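PDB 3WZ1: beta-agarase AgaA from Microbulbifer thermotolerans, which cuts the beta-1,4-galactosidic linkages of agarose from within the chain, releasing neoagarotetraose as its main product. Local coordinates for residues Pro24-Phe29 with Val269-Pro274; Thr127-Val132 with His155-Asp160; Trp197-Tyr202 with Asp215-Asn220; Ile236-Gln241 with Asn262-Asp267. All coordinates share one frame; numbering follows the deposited sequence.

All four contacts belong to the glycoside hydrolase family 16 catalytic domain, a beta-jelly roll. Contact 4 lies deepest, its centre about 9 Å from that of the chain; contact 1 is also buried, contact 2 is partly open, and contact 3, at about 17 Å, lies furthest out yet buries most of its touching residues. Contacts 1 and 4 share strand 264-276 and one sodium ion, and meet where Val-269 CG1 lies 3.7 Å from Ile-236 CD1. Contacts 2 and 3 adjoin through Ile-130 and Leu-199. The chemistry follows the pairing: beta bridges join the segments of contacts 1 and 2, with the predicted nucleophile in contact 2, whereas side chains carry contacts 3 and 4, without a hydrogen bond across.

Contact 1 (Pro24-Phe29 with Val269-Pro274); sequences PLSDDF and VRFYKP. With NA (sodium ion), chain B.
Leu-25 sets its CG anti to the backbone N (chi1 -179°), which brings Leu-25 CG to 3.5 Å from Phe-271 CE1, and the second torsion then lays CD2 over one face of that ring, toward the rim. In Ser-26 the hydroxyl instead swings beside its own backbone N (chi1 -53°), where OG receives the backbone N-H of Phe-271, with 2.9 Å between Phe-271 N and Ser-26 OG. The same OG is bonded to the carbonyl of His-23, so this buried hydroxyl is gripped twice. One residue on, the backbones form a single antiparallel bridge, a hydrogen-bonded pair: Asp-27 N lies 2.8 Å from Val-269 O in a nearly straight bond (170° at the hydrogen), and Val-269 N returns one of 3.0 Å to Asp-27 O. The CA-H of Ser-26 adds a contact to that carbonyl, 3.3 Å from CA to Val-269 O. Asp-27 turns its carboxylate away from the strand; OD1 takes the backbone N-H of Phe-29 in an Asx turn, and OD2 is bonded to Tyr-31 and Trp-46. The turned chain brings Phe-29 CE2 to 4.2 Å from Val-269 CG2. Asp-28 O binds the sodium ion at 2.3 Å, alongside Asp-4, Gly-72 and Asp-267. The whole is a loop bridged at one point to strand 264-276 of the beta-jelly roll, beside a bound sodium ion.

Contact 2 (Thr127-Val132 with His155-Asp160); sequences TEEIDV and HVFIRD. With NA (sodium ion), chain C.
Glu-129 and His-155 form a hydrogen-bonded antiparallel pair, with 2.9 Å from Glu-129 N to His-155 O and the same from His-155 N to Glu-129 O. Strand 128-131 carries the start of the family 16 signature Glu-Ile-Asp-Val-Ile-Glu, in which Glu-129 is the predicted nucleophile and Glu-134 the predicted proton donor. A third backbone bond, from Phe-157 N to Thr-127 O, continues the pairing. On the face opposite to Glu-129, Glu-128 OE2 binds a sodium ion at 2.3 Å with Thr-226, Gly-227 and Ser-229, while OE1 is bonded to Lys-230 N. The extended Glu-129 side chain, its CG anti to the backbone N (chi1 169°), runs alongside His-155, and its OE1 lies in the plane of the Phe-157 ring at the edge, 3.5 Å from Phe-157 CE2. An alanine here would remove the predicted nucleophile and would probably leave a gap beside the His-155 and Phe-157 rings, with the Phe-157 edge losing its neighbour. His-155 ND1 is hydrogen-bonded to Asp-164. Asp-131, its carboxylate turned 78° from the imidazole, puts OD2 at the ring edge, 3.2 Å from His-155 CD2.

Contact 3 (Trp197-Tyr202 with Asp215-Asn220); sequences WHLEYY and DIIDPN
Trp-197 and Ile-217 make the tight part of this contact, which is chiefly apolar; no hydrogen bond passes between the two segments. The benzene half of the indole meets the CG2 methyl and the CB of the isoleucine obliquely, with Trp-197 CE3 3.6 Å from Ile-217 CG2 and 3.7 Å from Ile-217 CB. That approach follows from the first torsion of Ile-217 (chi1 -68°), which puts CG2 anti to the backbone N and against the ring, while Ile-217 CG1, beside the backbone N, comes to 3.9 Å from Trp-197 O. Packing slackens along the second branch, where Ile-217 CD1 comes no nearer than 4.2 Å to Leu-199 CG, and at the edge of the indole, where Asp-218 CB lies 4.1 Å from Trp-197 CZ3. An alanine in place of Ile-217 would probably open a gap between the indole and Leu-199 and leave the Trp-197 ring freer to turn. The solvent side is the outer one: Trp-197 itself is partly exposed, and Asp-215, Pro-219 and Asn-220 stand in the open. Asp-218 is buried by contrast, and its carboxylate is occupied, OD2 by Thr-223 and OD1 by the backbone N of Phe-222. Ile-217 closes the short helix 214-217, which follows strand 206-212 and covers the start of strand 198-203, itself paired with strands 187-195 and 206-212; Leu-228 touches both Leu-199 and Ile-217.

Contact 4 (Ile236-Gln241 with Asn262-Asp267); sequences INMEDQ and NTYYVD. With NA (sodium ion), chain B.
Ile-236 CG2 meets two side chains at once, lying 3.9 Å from Tyr-264 CE2 and also 3.9 Å from Val-266 CG2. Tyr-264 is the centre of this first shell: with its CG anti to the backbone N (chi1 161°), the ring reaches across to the other strand, crossing Ile-236 at about a right angle and bringing CE2 to 3.3 Å from Asn-237 O. Met-238 runs past it in the opposite direction, its CG 4.1 Å from Tyr-264 CB, and a bend at the last torsion brings CE to 3.5 Å from Asn-262 O. No hydrogen bond joins the segments; the axes of strand segments 236-239 and 264-266 come no closer than 8.8 Å and are antiparallel within 13°, too far for backbone pairing, so side chains span the separation. Further out, each strand is held by its own neighbours: Ile-236 and Met-238 pair with Ile-92 and Gly-90, and Tyr-264 with Ile-76. Asn-262 O is bonded to Ser-78 OG. After Val-266 the chain turns a corner at Asp-267, which holds the sodium ion with both its backbone O, at 2.3 Å, and its OD1, while OD2 forms a salt bridge with Arg-107. The arrangement is interior packing of the jelly roll, between strand 232-239, flanked by strands 87-94 and 116-123, and strand 264-276, flanked here by strand 73-80, which in turn pairs with 87-94.

Contact 1 (Pro24-Phe29 with Val269-Pro274)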
# COMPACT_ATOMS: atom_id res chain seq x y z
N PRO A 24 -12.28 9.62 -9.20
CA PRO A 24 -11.60 10.90 -8.94
C PRO A 24 -10.54 10.92 -7.83
O PRO A 24 -9.79 11.89 -7.75
CB PRO A 24 -12.75 11.85 -8.60
CG PRO A 24 -13.86 10.97 -8.16
CD PRO A 24 -13.74 9.72 -8.98
N LEU A 25 -10.42 9.88 -7.02
CA LEU A 25 -9.33 9.79 -6.05
C LEU A 25 -7.97 9.64 -6.74
O LEU A 25 -6.92 9.91 -6.15
CB LEU A 25 -9.56 8.64 -5.06
CG LEU A 25 -8.51 8.44 -3.98
CD1 LEU A 25 -8.33 9.66 -3.09
CD2 LEU A 25 -8.84 7.21 -3.14
N SER A 26 -7.98 9.19 -7.99
CA SER A 26 -6.74 8.97 -8.73
C SER A 26 -5.91 10.26 -8.76
O SER A 26 -6.45 11.35 -8.98
CB SER A 26 -7.03 8.51 -10.15
OG SER A 26 -7.91 7.38 -10.14
N ASP A 27 -4.62 10.12 -8.50
CA ASP A 27 -3.71 11.25 -8.29
C ASP A 27 -2.34 10.86 -8.85
O ASP A 27 -1.78 9.87 -8.43
CB ASP A 27 -3.64 11.63 -6.79
CG ASP A 27 -3.07 13.02 -6.54
OD1 ASP A 27 -2.48 13.61 -7.47
OD2 ASP A 27 -3.20 13.53 -5.39
N ASP A 28 -1.82 11.66 -9.79
CA ASP A 28 -0.46 11.47 -10.28
C ASP A 28 0.56 12.47 -9.71
O ASP A 28 1.70 12.52 -10.15
CB ASP A 28 -0.41 11.40 -11.82
CG ASP A 28 -0.83 12.68 -12.49
OD1 ASP A 28 -1.27 13.64 -11.80
OD2 ASP A 28 -0.74 12.73 -13.75
N PHE A 29 0.14 13.24 -8.70
CA PHE A 29 1.07 13.97 -7.84
C PHE A 29 1.92 14.99 -8.60
O PHE A 29 3.08 15.23 -8.26
CB PHE A 29 1.93 12.98 -7.03
CG PHE A 29 1.11 12.10 -6.12
CD1 PHE A 29 0.40 12.66 -5.07
CD2 PHE A 29 1.03 10.73 -6.33
CE1 PHE A 29 -0.38 11.87 -4.26
CE2 PHE A 29 0.25 9.93 -5.52
CZ PHE A 29 -0.45 10.51 -4.47
N VAL A 269 -1.21 6.99 -7.81
CA VAL A 269 -2.23 6.02 -7.40
C VAL A 269 -3.44 6.28 -8.30
O VAL A 269 -3.81 7.42 -8.54
CB VAL A 269 -2.59 6.09 -5.91
CG1 VAL A 269 -1.38 5.71 -5.04
CG2 VAL A 269 -3.13 7.45 -5.49
N ARG A 270 -4.04 5.21 -8.82
CA ARG A 270 -5.20 5.35 -9.66
C ARG A 270 -6.18 4.24 -9.37
O ARG A 270 -5.80 3.12 -8.94
CB ARG A 270 -4.81 5.40 -11.14
CG ARG A 270 -4.26 4.12 -11.73
CD ARG A 270 -3.87 4.30 -13.21
NE ARG A 270 -3.38 3.05 -13.78
CZ ARG A 270 -3.37 2.73 -15.07
NH1 ARG A 270 -3.91 3.53 -15.98
NH2 ARG A 270 -2.83 1.57 -15.44
N PHE A 271 -7.44 4.55 -9.62
CA PHE A 271 -8.53 3.69 -9.25
C PHE A 271 -9.54 3.72 -10.36
O PHE A 271 -9.84 4.81 -10.87
CB PHE A 271 -9.17 4.20 -7.94
CG PHE A 271 -8.18 4.51 -6.86
CD1 PHE A 271 -7.60 5.75 -6.79
CD2 PHE A 271 -7.82 3.55 -5.93
CE1 PHE A 271 -6.65 6.04 -5.81
CE2 PHE A 271 -6.89 3.84 -4.94
CZ PHE A 271 -6.32 5.07 -4.89
N TYR A 272 -10.08 2.56 -10.74
CA TYR A 272 -11.10 2.50 -11.80
C TYR A 272 -12.28 1.67 -11.37
O TYR A 272 -12.12 0.64 -10.70
CB TYR A 272 -10.53 1.90 -13.10
CG TYR A 272 -9.45 2.72 -13.77
CD1 TYR A 272 -8.13 2.61 -13.38
CD2 TYR A 272 -9.75 3.62 -14.81
CE1 TYR A 272 -7.14 3.36 -13.97
CE2 TYR A 272 -8.75 4.37 -15.41
CZ TYR A 272 -7.44 4.23 -14.99
OH TYR A 272 -6.45 4.99 -15.60
N LYS A 273 -13.46 2.10 -11.82
CA LYS A 273 -14.71 1.41 -11.58
C LYS A 273 -15.21 0.83 -12.90
O LYS A 273 -15.15 1.50 -13.92
CB LYS A 273 -15.75 2.38 -11.05
CG LYS A 273 -15.33 3.07 -9.77
CD LYS A 273 -15.35 2.13 -8.59
CE LYS A 273 -16.75 1.72 -8.16
NZ LYS A 273 -16.73 0.85 -6.95
N PRO A 274 -15.70 -0.41 -12.87
CA PRO A 274 -16.24 -0.98 -14.10
C PRO A 274 -17.67 -0.49 -14.30
O PRO A 274 -18.50 -0.59 -13.38
CB PRO A 274 -16.14 -2.48 -13.84
CG PRO A 274 -16.36 -2.62 -12.38
CD PRO A 274 -15.78 -1.37 -11.75
NA NA B . 3.52 11.29 -10.88

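Contact 2 (Thr127-Val132 with His155-Asp160)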
# COMPACT_ATOMS: atom_id res chain seq x y z
N THR A 127 -11.30 -3.78 10.62
CA THR A 127 -11.53 -5.21 10.58
C THR A 127 -11.22 -5.85 9.23
O THR A 127 -11.03 -7.04 9.16
CB THR A 127 -12.98 -5.59 10.95
OG1 THR A 127 -13.91 -5.03 10.01
CG2 THR A 127 -13.31 -5.11 12.37
N GLU A 128 -11.17 -5.04 8.16
CA GLU A 128 -10.97 -5.57 6.80
C GLU A 128 -9.91 -4.76 6.08
O GLU A 128 -9.99 -3.53 6.04
CB GLU A 128 -12.30 -5.59 6.03
CG GLU A 128 -13.33 -6.54 6.65
CD GLU A 128 -14.68 -6.52 6.00
OE1 GLU A 128 -14.83 -6.00 4.86
OE2 GLU A 128 -15.62 -7.03 6.68
N GLU A 129 -8.93 -5.47 5.51
CA GLU A 129 -7.73 -4.87 4.93
C GLU A 129 -7.34 -5.58 3.64
O GLU A 129 -7.34 -6.81 3.59
CB GLU A 129 -6.57 -4.96 5.93
CG GLU A 129 -5.19 -4.61 5.37
CD GLU A 129 -4.08 -4.61 6.41
OE1 GLU A 129 -4.38 -4.65 7.63
OE2 GLU A 129 -2.90 -4.55 6.03
N ILE A 130 -6.96 -4.80 2.62
CA ILE A 130 -6.34 -5.33 1.40
C ILE A 130 -4.99 -4.65 1.22
O ILE A 130 -4.92 -3.41 1.25
CB ILE A 130 -7.23 -5.09 0.18
CG1 ILE A 130 -8.56 -5.85 0.35
CG2 ILE A 130 -6.54 -5.54 -1.11
CD1 ILE A 130 -9.65 -5.47 -0.63
N ASP A 131 -3.93 -5.45 1.07
CA ASP A 131 -2.56 -4.94 0.86
C ASP A 131 -2.11 -5.09 -0.58
O ASP A 131 -1.85 -6.23 -1.04
CB ASP A 131 -1.61 -5.71 1.75
CG ASP A 131 -2.05 -5.70 3.17
OD1 ASP A 131 -2.14 -4.56 3.71
OD2 ASP A 131 -2.34 -6.78 3.71
N VAL A 132 -1.94 -3.96 -1.26
CA VAL A 132 -1.58 -3.96 -2.68
C VAL A 132 -0.06 -3.94 -2.81
O VAL A 132 0.54 -4.91 -3.27
CB VAL A 132 -2.27 -2.80 -3.44
CG1 VAL A 132 -1.87 -2.80 -4.91
CG2 VAL A 132 -3.78 -2.89 -3.31
N HIS A 155 -5.92 -8.83 5.11
CA HIS A 155 -6.20 -9.28 6.49
C HIS A 155 -7.66 -9.14 6.83
O HIS A 155 -8.33 -8.21 6.37
CB HIS A 155 -5.40 -8.47 7.49
CG HIS A 155 -3.92 -8.64 7.40
ND1 HIS A 155 -3.18 -9.32 8.35
CD2 HIS A 155 -3.03 -8.21 6.47
CE1 HIS A 155 -1.91 -9.30 8.01
NE2 HIS A 155 -1.78 -8.63 6.87
N VAL A 156 -8.13 -10.04 7.68
CA VAL A 156 -9.39 -9.81 8.37
C VAL A 156 -9.09 -9.97 9.85
O VAL A 156 -8.30 -10.84 10.24
CB VAL A 156 -10.53 -10.72 7.88
CG1 VAL A 156 -10.92 -10.38 6.45
CG2 VAL A 156 -10.16 -12.19 7.99
N PHE A 157 -9.69 -9.10 10.65
CA PHE A 157 -9.44 -9.05 12.09
C PHE A 157 -10.72 -9.18 12.90
O PHE A 157 -11.81 -8.82 12.45
CB PHE A 157 -8.84 -7.70 12.49
CG PHE A 157 -7.58 -7.32 11.75
CD1 PHE A 157 -6.33 -7.71 12.24
CD2 PHE A 157 -7.62 -6.54 10.60
CE1 PHE A 157 -5.16 -7.36 11.56
CE2 PHE A 157 -6.47 -6.20 9.94
CZ PHE A 157 -5.24 -6.61 10.41
N ILE A 158 -10.55 -9.67 14.12
CA ILE A 158 -11.49 -9.39 15.20
C ILE A 158 -10.70 -8.48 16.14
O ILE A 158 -9.55 -8.78 16.46
CB ILE A 158 -11.97 -10.67 15.91
CG1 ILE A 158 -12.86 -11.51 14.99
CG2 ILE A 158 -12.72 -10.29 17.19
CD1 ILE A 158 -13.03 -12.95 15.43
N ARG A 159 -11.29 -7.35 16.53
CA ARG A 159 -10.55 -6.36 17.31
C ARG A 159 -10.34 -6.78 18.77
O ARG A 159 -9.28 -6.55 19.33
CB ARG A 159 -11.24 -4.98 17.27
CG ARG A 159 -11.43 -4.35 15.88
CD ARG A 159 -10.20 -4.42 14.97
NE ARG A 159 -9.01 -3.85 15.60
CZ ARG A 159 -7.80 -3.82 15.06
NH1 ARG A 159 -7.56 -4.30 13.83
NH2 ARG A 159 -6.80 -3.30 15.76
N ASP A 160 -11.35 -7.41 19.37
CA ASP A 160 -11.32 -7.72 20.80
C ASP A 160 -12.15 -8.98 21.09
O ASP A 160 -13.36 -8.96 20.89
CB ASP A 160 -11.86 -6.52 21.59
CG ASP A 160 -11.78 -6.70 23.09
OD1 ASP A 160 -11.14 -7.65 23.55
OD2 ASP A 160 -12.36 -5.87 23.82
NA NA C . -17.34 -7.79 5.38
O HOH W 1 -13.17 -9.04 9.83
O HOH W 2 -19.32 -6.43 6.43

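Contact 3 (Trp197-Tyr202 with Asp215-Asn220)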
# COMPACT_ATOMS: atom_id res chain seq x y z
N TRP A 197 -15.30 -11.85 -2.14
CA TRP A 197 -14.61 -13.13 -2.14
C TRP A 197 -13.61 -13.29 -3.28
O TRP A 197 -13.17 -14.41 -3.56
CB TRP A 197 -15.64 -14.26 -2.22
CG TRP A 197 -16.63 -14.18 -1.11
CD1 TRP A 197 -17.94 -13.84 -1.21
CD2 TRP A 197 -16.38 -14.42 0.27
NE1 TRP A 197 -18.53 -13.87 0.03
CE2 TRP A 197 -17.59 -14.22 0.96
CE3 TRP A 197 -15.25 -14.80 1.00
CZ2 TRP A 197 -17.70 -14.37 2.34
CZ3 TRP A 197 -15.37 -14.92 2.38
CH2 TRP A 197 -16.58 -14.74 3.02
N HIS A 198 -13.19 -12.19 -3.92
CA HIS A 198 -12.34 -12.33 -5.09
C HIS A 198 -11.43 -11.14 -5.30
O HIS A 198 -11.89 -10.03 -5.57
CB HIS A 198 -13.20 -12.55 -6.32
CG HIS A 198 -12.43 -12.93 -7.54
ND1 HIS A 198 -12.18 -14.24 -7.88
CD2 HIS A 198 -11.84 -12.17 -8.49
CE1 HIS A 198 -11.48 -14.28 -8.99
NE2 HIS A 198 -11.25 -13.04 -9.39
N LEU A 199 -10.14 -11.39 -5.14
CA LEU A 199 -9.06 -10.44 -5.40
C LEU A 199 -8.12 -10.95 -6.48
O LEU A 199 -7.73 -12.14 -6.48
CB LEU A 199 -8.22 -10.26 -4.13
CG LEU A 199 -8.95 -9.82 -2.87
CD1 LEU A 199 -7.96 -9.76 -1.74
CD2 LEU A 199 -9.61 -8.46 -3.03
N GLU A 200 -7.71 -10.06 -7.38
CA GLU A 200 -6.68 -10.36 -8.38
C GLU A 200 -5.52 -9.40 -8.25
O GLU A 200 -5.73 -8.18 -8.24
CB GLU A 200 -7.24 -10.29 -9.80
CG GLU A 200 -8.36 -11.29 -10.08
CD GLU A 200 -9.15 -10.99 -11.33
OE1 GLU A 200 -8.93 -9.96 -12.01
OE2 GLU A 200 -10.05 -11.82 -11.64
N TYR A 201 -4.30 -9.93 -8.17
CA TYR A 201 -3.10 -9.09 -8.07
C TYR A 201 -2.35 -9.01 -9.38
O TYR A 201 -2.08 -10.05 -10.02
CB TYR A 201 -2.15 -9.64 -7.00
CG TYR A 201 -2.72 -9.54 -5.59
CD1 TYR A 201 -3.62 -10.47 -5.12
CD2 TYR A 201 -2.35 -8.50 -4.74
CE1 TYR A 201 -4.15 -10.37 -3.85
CE2 TYR A 201 -2.87 -8.41 -3.45
CZ TYR A 201 -3.77 -9.34 -3.01
OH TYR A 201 -4.33 -9.28 -1.74
N TYR A 202 -1.95 -7.79 -9.75
CA TYR A 202 -1.25 -7.52 -11.01
C TYR A 202 0.05 -6.77 -10.75
O TYR A 202 0.07 -5.79 -10.01
CB TYR A 202 -2.13 -6.69 -11.92
CG TYR A 202 -3.42 -7.37 -12.34
CD1 TYR A 202 -4.54 -7.36 -11.52
CD2 TYR A 202 -3.52 -7.97 -13.58
CE1 TYR A 202 -5.71 -7.96 -11.91
CE2 TYR A 202 -4.69 -8.57 -13.99
CZ TYR A 202 -5.79 -8.57 -13.14
OH TYR A 202 -6.95 -9.18 -13.55
N ASP A 215 -12.45 -20.09 1.64
CA ASP A 215 -11.40 -20.89 2.27
C ASP A 215 -10.07 -20.16 2.34
O ASP A 215 -9.25 -20.46 3.21
CB ASP A 215 -11.20 -22.22 1.53
CG ASP A 215 -12.36 -23.17 1.73
OD1 ASP A 215 -13.25 -22.88 2.57
OD2 ASP A 215 -12.38 -24.21 1.03
N ILE A 216 -9.83 -19.22 1.42
CA ILE A 216 -8.60 -18.41 1.47
C ILE A 216 -8.86 -16.96 1.91
O ILE A 216 -8.00 -16.34 2.53
CB ILE A 216 -7.82 -18.46 0.14
CG1 ILE A 216 -6.43 -17.83 0.30
CG2 ILE A 216 -8.60 -17.81 -1.00
CD1 ILE A 216 -5.49 -18.05 -0.88
N ILE A 217 -10.06 -16.44 1.64
CA ILE A 217 -10.37 -15.06 2.04
C ILE A 217 -10.61 -14.97 3.55
O ILE A 217 -10.14 -14.05 4.19
CB ILE A 217 -11.59 -14.51 1.25
CG1 ILE A 217 -11.23 -14.32 -0.23
CG2 ILE A 217 -12.13 -13.22 1.86
CD1 ILE A 217 -10.46 -13.05 -0.57
N ASP A 218 -11.37 -15.90 4.10
CA ASP A 218 -11.75 -15.82 5.52
C ASP A 218 -12.17 -17.19 6.05
O ASP A 218 -13.34 -17.38 6.45
CB ASP A 218 -12.90 -14.83 5.69
CG ASP A 218 -13.34 -14.66 7.13
OD1 ASP A 218 -12.50 -14.82 8.06
OD2 ASP A 218 -14.54 -14.31 7.33
N PRO A 219 -11.22 -18.13 6.09
CA PRO A 219 -11.60 -19.48 6.51
C PRO A 219 -12.04 -19.55 7.97
O PRO A 219 -12.81 -20.46 8.32
CB PRO A 219 -10.33 -20.31 6.25
CG PRO A 219 -9.21 -19.31 6.36
CD PRO A 219 -9.78 -18.04 5.77
N ASN A 220 -11.59 -18.63 8.81
CA ASN A 220 -11.96 -18.62 10.24
C ASN A 220 -13.28 -17.90 10.56
O ASN A 220 -13.72 -17.87 11.71
CB ASN A 220 -10.82 -18.04 11.07
CG ASN A 220 -9.51 -18.80 10.88
OD1 ASN A 220 -9.51 -20.03 10.77
ND2 ASN A 220 -8.41 -18.08 10.84

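Contact 4 (Ile236-Gln241 with Asn262-Asp267)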
# COMPACT_ATOMS: atom_id res chain seq x y z
N ILE A 236 -1.22 5.28 2.05
CA ILE A 236 0.14 5.19 1.52
C ILE A 236 1.04 5.53 2.69
O ILE A 236 0.95 6.63 3.23
CB ILE A 236 0.38 6.15 0.36
CG1 ILE A 236 -0.65 5.93 -0.77
CG2 ILE A 236 1.81 5.95 -0.16
CD1 ILE A 236 -0.78 7.12 -1.70
N ASN A 237 1.89 4.61 3.10
CA ASN A 237 2.74 4.88 4.23
C ASN A 237 4.03 4.10 4.17
O ASN A 237 4.23 3.30 3.24
CB ASN A 237 1.99 4.63 5.56
CG ASN A 237 1.84 3.17 5.91
OD1 ASN A 237 2.61 2.32 5.46
ND2 ASN A 237 0.86 2.86 6.75
N MET A 238 4.91 4.33 5.15
CA MET A 238 5.83 3.29 5.58
C MET A 238 5.46 2.87 6.98
O MET A 238 4.82 3.62 7.72
CB MET A 238 7.29 3.72 5.56
CG MET A 238 7.94 3.66 4.19
SD MET A 238 9.72 3.87 4.20
CE MET A 238 9.89 5.62 4.33
N GLU A 239 5.86 1.66 7.33
CA GLU A 239 5.67 1.10 8.67
C GLU A 239 6.92 0.40 9.15
O GLU A 239 7.54 -0.38 8.42
CB GLU A 239 4.51 0.11 8.69
CG GLU A 239 3.15 0.76 8.49
CD GLU A 239 2.00 -0.23 8.40
OE1 GLU A 239 2.22 -1.45 8.64
OE2 GLU A 239 0.87 0.21 8.05
N ASP A 240 7.24 0.61 10.42
CA ASP A 240 8.10 -0.28 11.16
C ASP A 240 7.13 -1.26 11.80
O ASP A 240 6.34 -0.87 12.68
CB ASP A 240 8.91 0.48 12.21
CG ASP A 240 9.75 -0.42 13.06
OD1 ASP A 240 10.92 -0.69 12.67
OD2 ASP A 240 9.21 -0.90 14.07
N GLN A 241 7.12 -2.51 11.32
CA GLN A 241 6.11 -3.49 11.70
C GLN A 241 6.61 -4.38 12.82
O GLN A 241 7.80 -4.72 12.87
CB GLN A 241 5.69 -4.32 10.49
CG GLN A 241 5.08 -3.46 9.38
CD GLN A 241 4.63 -4.25 8.17
OE1 GLN A 241 5.20 -5.30 7.83
NE2 GLN A 241 3.62 -3.73 7.49
N ASN A 262 16.21 6.46 2.42
CA ASN A 262 15.21 6.56 3.48
C ASN A 262 13.83 6.97 2.99
O ASN A 262 12.94 7.24 3.80
CB ASN A 262 15.72 7.53 4.57
CG ASN A 262 15.83 8.97 4.10
OD1 ASN A 262 15.45 9.32 2.99
ND2 ASN A 262 16.35 9.83 4.98
N THR A 263 13.63 6.99 1.67
CA THR A 263 12.40 7.52 1.12
C THR A 263 11.76 6.57 0.11
O THR A 263 12.45 6.00 -0.75
CB THR A 263 12.63 8.91 0.48
OG1 THR A 263 13.22 9.77 1.47
CG2 THR A 263 11.35 9.53 0.01
N TYR A 264 10.44 6.46 0.24
CA TYR A 264 9.56 5.64 -0.62
C TYR A 264 8.81 6.60 -1.52
O TYR A 264 8.25 7.58 -1.03
CB TYR A 264 8.60 4.88 0.30
CG TYR A 264 7.31 4.28 -0.24
CD1 TYR A 264 7.25 3.59 -1.45
CD2 TYR A 264 6.16 4.33 0.52
CE1 TYR A 264 6.08 3.01 -1.88
CE2 TYR A 264 4.98 3.73 0.10
CZ TYR A 264 4.93 3.09 -1.11
OH TYR A 264 3.74 2.50 -1.54
N TYR A 265 8.84 6.38 -2.83
CA TYR A 265 8.26 7.33 -3.79
C TYR A 265 7.11 6.72 -4.54
O TYR A 265 7.20 5.57 -4.97
CB TYR A 265 9.30 7.79 -4.84
CG TYR A 265 10.46 8.53 -4.27
CD1 TYR A 265 10.39 9.88 -4.01
CD2 TYR A 265 11.65 7.86 -3.99
CE1 TYR A 265 11.48 10.57 -3.49
CE2 TYR A 265 12.73 8.53 -3.45
CZ TYR A 265 12.64 9.88 -3.22
OH TYR A 265 13.72 10.54 -2.66
N VAL A 266 6.05 7.50 -4.70
CA VAL A 266 4.87 7.05 -5.44
C VAL A 266 4.63 8.00 -6.60
O VAL A 266 4.33 9.17 -6.40
CB VAL A 266 3.66 6.94 -4.49
CG1 VAL A 266 2.38 6.59 -5.26
CG2 VAL A 266 3.94 5.92 -3.41
N ASP A 267 4.77 7.49 -7.82
CA ASP A 267 4.50 8.26 -9.03
C ASP A 267 3.00 8.52 -9.20
O ASP A 267 2.58 9.61 -9.60
CB ASP A 267 5.05 7.53 -10.27
CG ASP A 267 5.10 8.40 -11.50
OD1 ASP A 267 5.20 9.64 -11.39
OD2 ASP A 267 5.05 7.83 -12.61
NA NA B . 3.52 11.29 -10.88